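Local coordinates for protein beta-phenylalanine aminotransferase (Variovorax paradoxus, PDB 4AO9) that catalyses pyridoxal-5'-phosphate-dependent transfer of the amino group of beta-phenylalanine, probably to a keto acid, as a class-III aminotransferase, at residues 355-360 and 431-436; 405-410 and 436-441. One frame throughout, in Å; residues are numbered along the deposited sequence.

Contact 1 of 2, residues 355-360 and 431-436; sequences RARLNA and DIDRYV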
ATOM      1  N   ARG A 355     -29.025 -14.872   4.189  1.00 13.81           N
ATOM      2  CA  ARG A 355     -28.418 -16.114   3.728  1.00 13.87           C
ATOM      3  C   ARG A 355     -29.364 -17.302   3.912  1.00 14.64           C
ATOM      4  O   ARG A 355     -29.458 -18.166   3.040  1.00 14.78           O
ATOM      5  CB  ARG A 355     -27.058 -16.382   4.394  1.00 13.62           C
ATOM      6  CG  ARG A 355     -26.212 -17.355   3.583  1.00 14.34           C
ATOM      7  CD  ARG A 355     -24.840 -17.647   4.213  1.00 15.31           C
ATOM      8  NE  ARG A 355     -24.932 -18.566   5.348  1.00 16.00           N
ATOM      9  CZ  ARG A 355     -24.862 -18.197   6.623  1.00 16.83           C
ATOM     10  NH1 ARG A 355     -24.687 -16.920   6.959  1.00 15.36           N
ATOM     11  NH2 ARG A 355     -24.967 -19.113   7.571  1.00 19.17           N
ATOM     12  N   ALA A 356     -30.060 -17.328   5.044  1.00 15.44           N
ATOM     13  CA  ALA A 356     -31.027 -18.391   5.314  1.00 16.08           C
ATOM     14  C   ALA A 356     -32.186 -18.347   4.317  1.00 16.18           C
ATOM     15  O   ALA A 356     -32.599 -19.397   3.810  1.00 16.80           O
ATOM     16  CB  ALA A 356     -31.530 -18.315   6.744  1.00 16.68           C
ATOM     17  N   ARG A 357     -32.693 -17.148   4.024  1.00 15.81           N
ATOM     18  CA  ARG A 357     -33.756 -16.987   3.026  1.00 16.05           C
ATOM     19  C   ARG A 357     -33.306 -17.515   1.667  1.00 15.74           C
ATOM     20  O   ARG A 357     -34.041 -18.237   0.999  1.00 16.87           O
ATOM     21  CB  ARG A 357     -34.194 -15.529   2.894  1.00 16.36           C
ATOM     22  CG  ARG A 357     -35.106 -15.024   4.004  1.00 18.39           C
ATOM     23  CD  ARG A 357     -35.282 -13.515   3.900  1.00 19.42           C
ATOM     24  NE  ARG A 357     -36.083 -13.106   2.750  1.00 20.74           N
ATOM     25  CZ  ARG A 357     -36.270 -11.845   2.368  1.00 20.87           C
ATOM     26  NH1 ARG A 357     -35.694 -10.844   3.031  1.00 20.85           N
ATOM     27  NH2 ARG A 357     -37.029 -11.577   1.314  1.00 22.01           N
ATOM     28  N   LEU A 358     -32.089 -17.163   1.264  1.00 14.65           N
ATOM     29  CA  LEU A 358     -31.576 -17.594  -0.028  1.00 14.01           C
ATOM     30  C   LEU A 358     -31.368 -19.099  -0.105  1.00 14.28           C
ATOM     31  O   LEU A 358     -31.709 -19.718  -1.111  1.00 14.57           O
ATOM     32  CB  LEU A 358     -30.270 -16.869  -0.349  1.00 13.53           C
ATOM     33  CG  LEU A 358     -30.386 -15.373  -0.613  1.00 13.14           C
ATOM     34  CD1 LEU A 358     -28.994 -14.748  -0.556  1.00 11.76           C
ATOM     35  CD2 LEU A 358     -31.069 -15.098  -1.954  1.00 13.79           C
ATOM     36  N   ASN A 359     -30.789 -19.682   0.942  1.00 14.75           N
ATOM     37  CA  ASN A 359     -30.586 -21.126   0.984  1.00 15.24           C
ATOM     38  C   ASN A 359     -31.893 -21.914   0.994  1.00 15.88           C
ATOM     39  O   ASN A 359     -31.988 -22.953   0.348  1.00 16.68           O
ATOM     40  CB  ASN A 359     -29.656 -21.499   2.132  1.00 15.11           C
ATOM     41  CG  ASN A 359     -28.213 -21.217   1.788  1.00 15.75           C
ATOM     42  OD1 ASN A 359     -27.817 -21.348   0.629  1.00 16.04           O
ATOM     43  ND2 ASN A 359     -27.422 -20.829   2.780  1.00 14.81           N
ATOM     44  N   ALA A 360     -32.901 -21.379   1.672  1.00 16.43           N
ATOM     45  CA  ALA A 360     -34.225 -22.008   1.696  1.00 17.17           C
ATOM     46  C   ALA A 360     -34.843 -21.992   0.301  1.00 17.64           C
ATOM     47  O   ALA A 360     -35.405 -23.002  -0.148  1.00 18.31           O
ATOM     48  CB  ALA A 360     -35.130 -21.310   2.697  1.00 17.70           C
ATOM     49  N   ASP A 431     -34.202  -3.242  -0.317  1.00 18.62           N
ATOM     50  CA  ASP A 431     -33.094  -3.614  -1.202  1.00 18.21           C
ATOM     51  C   ASP A 431     -32.812  -5.106  -1.086  1.00 17.05           C
ATOM     52  O   ASP A 431     -32.629  -5.798  -2.087  1.00 16.79           O
ATOM     53  CB  ASP A 431     -31.810  -2.855  -0.826  1.00 18.04           C
ATOM     54  CG  ASP A 431     -31.874  -1.365  -1.130  1.00 19.90           C
ATOM     55  OD1 ASP A 431     -32.586  -0.948  -2.070  1.00 21.30           O
ATOM     56  OD2 ASP A 431     -31.185  -0.594  -0.433  1.00 19.31           O
ATOM     57  N   ILE A 432     -32.770  -5.589   0.150  1.00 16.80           N
ATOM     58  CA  ILE A 432     -32.486  -6.994   0.414  1.00 16.88           C
ATOM     59  C   ILE A 432     -33.610  -7.886  -0.151  1.00 17.23           C
ATOM     60  O   ILE A 432     -33.340  -8.914  -0.768  1.00 16.30           O
ATOM     61  CB  ILE A 432     -32.188  -7.233   1.908  1.00 17.16           C
ATOM     62  CG1 ILE A 432     -30.840  -6.561   2.264  1.00 18.39           C
ATOM     63  CG2 ILE A 432     -32.184  -8.723   2.222  1.00 17.42           C
ATOM     64  CD1 ILE A 432     -30.486  -6.571   3.743  1.00 20.10           C
ATOM     65  N   ASP A 433     -34.861  -7.452   0.012  1.00 18.06           N
ATOM     66  CA  ASP A 433     -35.995  -8.163  -0.584  1.00 18.96           C
ATOM     67  C   ASP A 433     -35.832  -8.289  -2.095  1.00 18.61           C
ATOM     68  O   ASP A 433     -36.140  -9.336  -2.669  1.00 18.62           O
ATOM     69  CB  ASP A 433     -37.320  -7.448  -0.284  1.00 19.42           C
ATOM     70  CG  ASP A 433     -37.787  -7.633   1.148  1.00 21.14           C
ATOM     71  OD1 ASP A 433     -37.354  -8.596   1.816  1.00 22.87           O
ATOM     72  OD2 ASP A 433     -38.611  -6.806   1.607  1.00 23.23           O
ATOM     73  N   ARG A 434     -35.341  -7.223  -2.730  1.00 18.15           N
ATOM     74  CA  ARG A 434     -35.116  -7.229  -4.175  1.00 18.68           C
ATOM     75  C   ARG A 434     -34.036  -8.222  -4.585  1.00 17.72           C
ATOM     76  O   ARG A 434     -34.161  -8.855  -5.631  1.00 17.52           O
ATOM     77  CB  ARG A 434     -34.799  -5.828  -4.710  1.00 19.12           C
ATOM     78  CG  ARG A 434     -36.018  -4.912  -4.731  1.00 23.02           C
ATOM     79  CD  ARG A 434     -35.891  -3.790  -5.758  1.00 27.97           C
ATOM     80  NE  ARG A 434     -34.714  -2.963  -5.514  1.00 31.20           N
ATOM     81  CZ  ARG A 434     -34.620  -2.046  -4.553  1.00 33.50           C
ATOM     82  NH1 ARG A 434     -35.638  -1.818  -3.725  1.00 33.99           N
ATOM     83  NH2 ARG A 434     -33.493  -1.359  -4.416  1.00 33.64           N
ATOM     84  N   TYR A 435     -32.980  -8.359  -3.775  1.00 16.60           N
ATOM     85  CA  TYR A 435     -31.969  -9.377  -4.046  1.00 15.77           C
ATOM     86  C   TYR A 435     -32.580 -10.785  -4.047  1.00 15.87           C
ATOM     87  O   TYR A 435     -32.367 -11.557  -4.987  1.00 15.48           O
ATOM     88  CB  TYR A 435     -30.745  -9.277  -3.103  1.00 15.03           C
ATOM     89  CG  TYR A 435     -29.619 -10.179  -3.582  1.00 14.17           C
ATOM     90  CD1 TYR A 435     -29.579 -11.524  -3.210  1.00 14.01           C
ATOM     91  CD2 TYR A 435     -28.620  -9.706  -4.440  1.00 13.32           C
ATOM     92  CE1 TYR A 435     -28.587 -12.372  -3.670  1.00 13.08           C
ATOM     93  CE2 TYR A 435     -27.610 -10.559  -4.909  1.00 12.51           C
ATOM     94  CZ  TYR A 435     -27.606 -11.889  -4.512  1.00 11.72           C
ATOM     95  OH  TYR A 435     -26.654 -12.760  -4.967  1.00 13.16           O
ATOM     96  N   VAL A 436     -33.354 -11.093  -3.009  1.00 15.70           N
ATOM     97  CA  VAL A 436     -34.001 -12.407  -2.885  1.00 15.86           C
ATOM     98  C   VAL A 436     -34.937 -12.655  -4.071  1.00 16.06           C
ATOM     99  O   VAL A 436     -34.911 -13.726  -4.673  1.00 16.16           O
ATOM    100  CB  VAL A 436     -34.765 -12.546  -1.551  1.00 16.38           C
ATOM    101  CG1 VAL A 436     -35.492 -13.886  -1.476  1.00 16.66           C
ATOM    102  CG2 VAL A 436     -33.804 -12.417  -0.385  1.00 15.55           C
TER
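Ile432 meets Arg357 through its CG2 methyl, which lies 4.2 Å from Arg357 NH1. The Ile432 side chain also packs on Leu354 and Arg350, about one and two turns earlier on helix 341-365. Asp433 carries the polar part of the contact. Its CB points away from the other helix, but the carboxylate swings back and is gripped end-on by Arg357. Arg357 NH1 and NH2 each donate to the same oxygen, Asp433 OD1, at 3.0 Å. Both bonds are bent, near 141°, because one acceptor serves two donors. OD1 sits close to the guanidinium plane, while the carboxylate plane is turned 68° from it. A leucine in place of Asp433 would probably leave the Arg357 guanidinium without its charged mate and free to swing. Tyr435 offers ring atom CE1 to Leu358 CD1 at 3.9 Å, and Phe371 packs against both side chains. Val436 lies beneath the arginine. Its CG2, anti to the carbonyl carbon, reaches the centre of one guanidinium face, 3.7 Å from Arg357 CZ. The same methyl is 4.1 Å from Leu358 CD2. The salt bridge thus lies at the exposed margin of an apolar seam. The two segments run nearly parallel, with their axes crossing at -20°. This is a helix-helix packing within the C-terminal part of a class-III, fold-type I aminotransferase.

Contact 2 of 2, residues 405-410 and 436-441; sequences FFHLLN and VAAIGS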
ATOM      1  N   PHE A 405     -24.568 -12.975 -12.709  1.00 12.52           N
ATOM      2  CA  PHE A 405     -24.083 -11.597 -12.699  1.00 12.52           C
ATOM      3  C   PHE A 405     -24.869 -10.701 -13.660  1.00 12.58           C
ATOM      4  O   PHE A 405     -25.337  -9.630 -13.271  1.00 12.26           O
ATOM      5  CB  PHE A 405     -22.579 -11.552 -13.026  1.00 12.92           C
ATOM      6  CG  PHE A 405     -22.042 -10.160 -13.180  1.00 12.68           C
ATOM      7  CD1 PHE A 405     -21.730  -9.392 -12.054  1.00 14.27           C
ATOM      8  CD2 PHE A 405     -21.876  -9.602 -14.447  1.00 14.19           C
ATOM      9  CE1 PHE A 405     -21.252  -8.090 -12.191  1.00 13.93           C
ATOM     10  CE2 PHE A 405     -21.394  -8.294 -14.593  1.00 14.83           C
ATOM     11  CZ  PHE A 405     -21.088  -7.542 -13.459  1.00 15.14           C
ATOM     12  N   PHE A 406     -25.025 -11.151 -14.905  1.00 12.64           N
ATOM     13  CA  PHE A 406     -25.747 -10.363 -15.909  1.00 13.29           C
ATOM     14  C   PHE A 406     -27.236 -10.256 -15.606  1.00 13.06           C
ATOM     15  O   PHE A 406     -27.838  -9.196 -15.798  1.00 13.31           O
ATOM     16  CB  PHE A 406     -25.509 -10.912 -17.320  1.00 14.22           C
ATOM     17  CG  PHE A 406     -24.099 -10.729 -17.809  1.00 14.11           C
ATOM     18  CD1 PHE A 406     -23.587  -9.449 -18.032  1.00 13.96           C
ATOM     19  CD2 PHE A 406     -23.277 -11.829 -18.051  1.00 15.11           C
ATOM     20  CE1 PHE A 406     -22.282  -9.275 -18.469  1.00 15.43           C
ATOM     21  CE2 PHE A 406     -21.968 -11.661 -18.487  1.00 16.30           C
ATOM     22  CZ  PHE A 406     -21.472 -10.377 -18.700  1.00 15.98           C
ATOM     23  N   HIS A 407     -27.815 -11.344 -15.097  1.00 13.64           N
ATOM     24  CA  HIS A 407     -29.193 -11.320 -14.640  1.00 13.96           C
ATOM     25  C   HIS A 407     -29.395 -10.265 -13.554  1.00 13.68           C
ATOM     26  O   HIS A 407     -30.355  -9.501 -13.604  1.00 14.53           O
ATOM     27  CB  HIS A 407     -29.644 -12.697 -14.129  1.00 14.23           C
ATOM     28  CG  HIS A 407     -30.999 -12.678 -13.497  1.00 14.84           C
ATOM     29  ND1 HIS A 407     -32.162 -12.646 -14.237  1.00 16.85           N
ATOM     30  CD2 HIS A 407     -31.377 -12.642 -12.197  1.00 15.81           C
ATOM     31  CE1 HIS A 407     -33.197 -12.606 -13.419  1.00 17.41           C
ATOM     32  NE2 HIS A 407     -32.750 -12.608 -12.176  1.00 16.98           N
ATOM     33  N   LEU A 408     -28.487 -10.224 -12.578  1.00 13.21           N
ATOM     34  CA  LEU A 408     -28.614  -9.262 -11.492  1.00 13.03           C
ATOM     35  C   LEU A 408     -28.528  -7.835 -12.019  1.00 13.11           C
ATOM     36  O   LEU A 408     -29.302  -6.975 -11.602  1.00 13.44           O
ATOM     37  CB  LEU A 408     -27.590  -9.542 -10.376  1.00 12.33           C
ATOM     38  CG  LEU A 408     -27.892 -10.796  -9.545  1.00 12.10           C
ATOM     39  CD1 LEU A 408     -26.691 -11.118  -8.661  1.00 12.10           C
ATOM     40  CD2 LEU A 408     -29.160 -10.631  -8.709  1.00 13.22           C
ATOM     41  N   LEU A 409     -27.628  -7.587 -12.971  1.00 13.06           N
ATOM     42  CA  LEU A 409     -27.589  -6.266 -13.615  1.00 13.57           C
ATOM     43  C   LEU A 409     -28.945  -5.907 -14.220  1.00 14.20           C
ATOM     44  O   LEU A 409     -29.402  -4.780 -14.061  1.00 14.28           O
ATOM     45  CB  LEU A 409     -26.500  -6.173 -14.689  1.00 13.69           C
ATOM     46  CG  LEU A 409     -25.034  -6.222 -14.247  1.00 12.80           C
ATOM     47  CD1 LEU A 409     -24.129  -6.119 -15.465  1.00 14.35           C
ATOM     48  CD2 LEU A 409     -24.696  -5.113 -13.251  1.00 12.44           C
ATOM     49  N   ASN A 410     -29.577  -6.868 -14.900  1.00 15.18           N
ATOM     50  CA  ASN A 410     -30.916  -6.648 -15.481  1.00 16.09           C
ATOM     51  C   ASN A 410     -31.972  -6.304 -14.428  1.00 16.70           C
ATOM     52  O   ASN A 410     -32.946  -5.594 -14.716  1.00 17.48           O
ATOM     53  CB  ASN A 410     -31.394  -7.883 -16.252  1.00 17.08           C
ATOM     54  CG  ASN A 410     -30.541  -8.210 -17.466  1.00 18.70           C
ATOM     55  OD1 ASN A 410     -30.501  -9.371 -17.897  1.00 23.20           O
ATOM     56  ND2 ASN A 410     -29.879  -7.218 -18.031  1.00 20.62           N
ATOM     57  N   VAL A 436     -33.354 -11.093  -3.009  1.00 15.70           N
ATOM     58  CA  VAL A 436     -34.001 -12.407  -2.885  1.00 15.86           C
ATOM     59  C   VAL A 436     -34.937 -12.655  -4.071  1.00 16.06           C
ATOM     60  O   VAL A 436     -34.911 -13.726  -4.673  1.00 16.16           O
ATOM     61  CB  VAL A 436     -34.765 -12.546  -1.551  1.00 16.38           C
ATOM     62  CG1 VAL A 436     -35.492 -13.886  -1.476  1.00 16.66           C
ATOM     63  CG2 VAL A 436     -33.804 -12.417  -0.385  1.00 15.55           C
ATOM     64  N   ALA A 437     -35.725 -11.641  -4.425  1.00 15.93           N
ATOM     65  CA  ALA A 437     -36.623 -11.739  -5.573  1.00 16.48           C
ATOM     66  C   ALA A 437     -35.859 -11.973  -6.878  1.00 16.36           C
ATOM     67  O   ALA A 437     -36.328 -12.710  -7.749  1.00 17.47           O
ATOM     68  CB  ALA A 437     -37.512 -10.504  -5.668  1.00 16.38           C
ATOM     69  N   ALA A 438     -34.670 -11.372  -7.002  1.00 15.79           N
ATOM     70  CA  ALA A 438     -33.850 -11.523  -8.204  1.00 15.84           C
ATOM     71  C   ALA A 438     -33.233 -12.917  -8.335  1.00 15.83           C
ATOM     72  O   ALA A 438     -33.076 -13.436  -9.441  1.00 15.97           O
ATOM     73  CB  ALA A 438     -32.784 -10.436  -8.271  1.00 15.50           C
ATOM     74  N   ILE A 439     -32.899 -13.533  -7.202  1.00 15.73           N
ATOM     75  CA  ILE A 439     -32.455 -14.922  -7.213  1.00 16.00           C
ATOM     76  C   ILE A 439     -33.628 -15.826  -7.586  1.00 16.54           C
ATOM     77  O   ILE A 439     -33.463 -16.782  -8.341  1.00 16.65           O
ATOM     78  CB  ILE A 439     -31.803 -15.331  -5.856  1.00 15.36           C
ATOM     79  CG1 ILE A 439     -30.588 -14.434  -5.550  1.00 15.31           C
ATOM     80  CG2 ILE A 439     -31.413 -16.826  -5.835  1.00 16.49           C
ATOM     81  CD1 ILE A 439     -29.490 -14.428  -6.632  1.00 15.16           C
ATOM     82  N   GLY A 440     -34.812 -15.493  -7.071  1.00 17.08           N
ATOM     83  CA  GLY A 440     -36.046 -16.206  -7.426  1.00 18.04           C
ATOM     84  C   GLY A 440     -36.313 -16.150  -8.919  1.00 18.67           C
ATOM     85  O   GLY A 440     -36.594 -17.177  -9.546  1.00 19.20           O
ATOM     86  N   SER A 441     -36.210 -14.954  -9.498  1.00 18.93           N
ATOM     87  CA  SER A 441     -36.421 -14.803 -10.937  1.00 19.62           C
ATOM     88  C   SER A 441     -35.300 -15.445 -11.754  1.00 19.44           C
ATOM     89  O   SER A 441     -35.539 -15.940 -12.855  1.00 20.47           O
ATOM     90  CB  SER A 441     -36.635 -13.336 -11.332  1.00 19.68           C
ATOM     91  OG  SER A 441     -35.486 -12.550 -11.074  1.00 20.28           O
TER
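His407 reaches across to helix 436-441 with one ring nitrogen, NE2, which has two polar partners. The side chain extends from its helix with CG anti to the backbone N (chi1 173°), which carries NE2 over to the other helix. NE2 donates to the backbone carbonyl Ala438 O at 2.9 Å. That bond is bent, 132° at the hydrogen, and the oxygen lies somewhat out of the ring plane. Ser441 OG stands 3.0 Å from His407 NE2, at the ring edge, and is hydrogen-bonded to it. Below this polar pair, Leu408 CD2 rests on Ala438 CB at 3.7 Å. The same methyl touches Ile439 CD1 more loosely, at 4.3 Å. Further residues pack round the group. Phe442, the residue after Ser441, meets the imidazole with its own ring. Ile413 packs on both Leu408 and Ala438, and Leu361 packs on Ile439. The two segments cross steeply, at 123°. Their axes come within 10.0 Å, with Leu408 and Ala438 the nearest pair of the backbones. Since NE2 donates to Ala438 O, NE2 carries the hydrogen, and Ser441 OG would then probably be a second acceptor sharing it.

How the contacts relate
From the N terminus, helix 341-365 comes first and supplies residues 355-360. Strands 370-374 and 377-381 follow, then helix 398-410 with residues 405-410. The chain next passes through strands 413-414 and 420-422 and ends this region with helix 429-445, which serves both contacts. Contact 1 closes a loop of 70 residues and contact 2 one of 25. The two cross, since their segments alternate along the chain. Val436 lies in both contacts' segments, but its side chain serves contact 1. Their centres lie 11 Å apart. Leu358 packs on Ile439, and Tyr435 on Leu408, joining the two contacts. Helix 429-445 thereby ties helices 341-365 and 398-410 together.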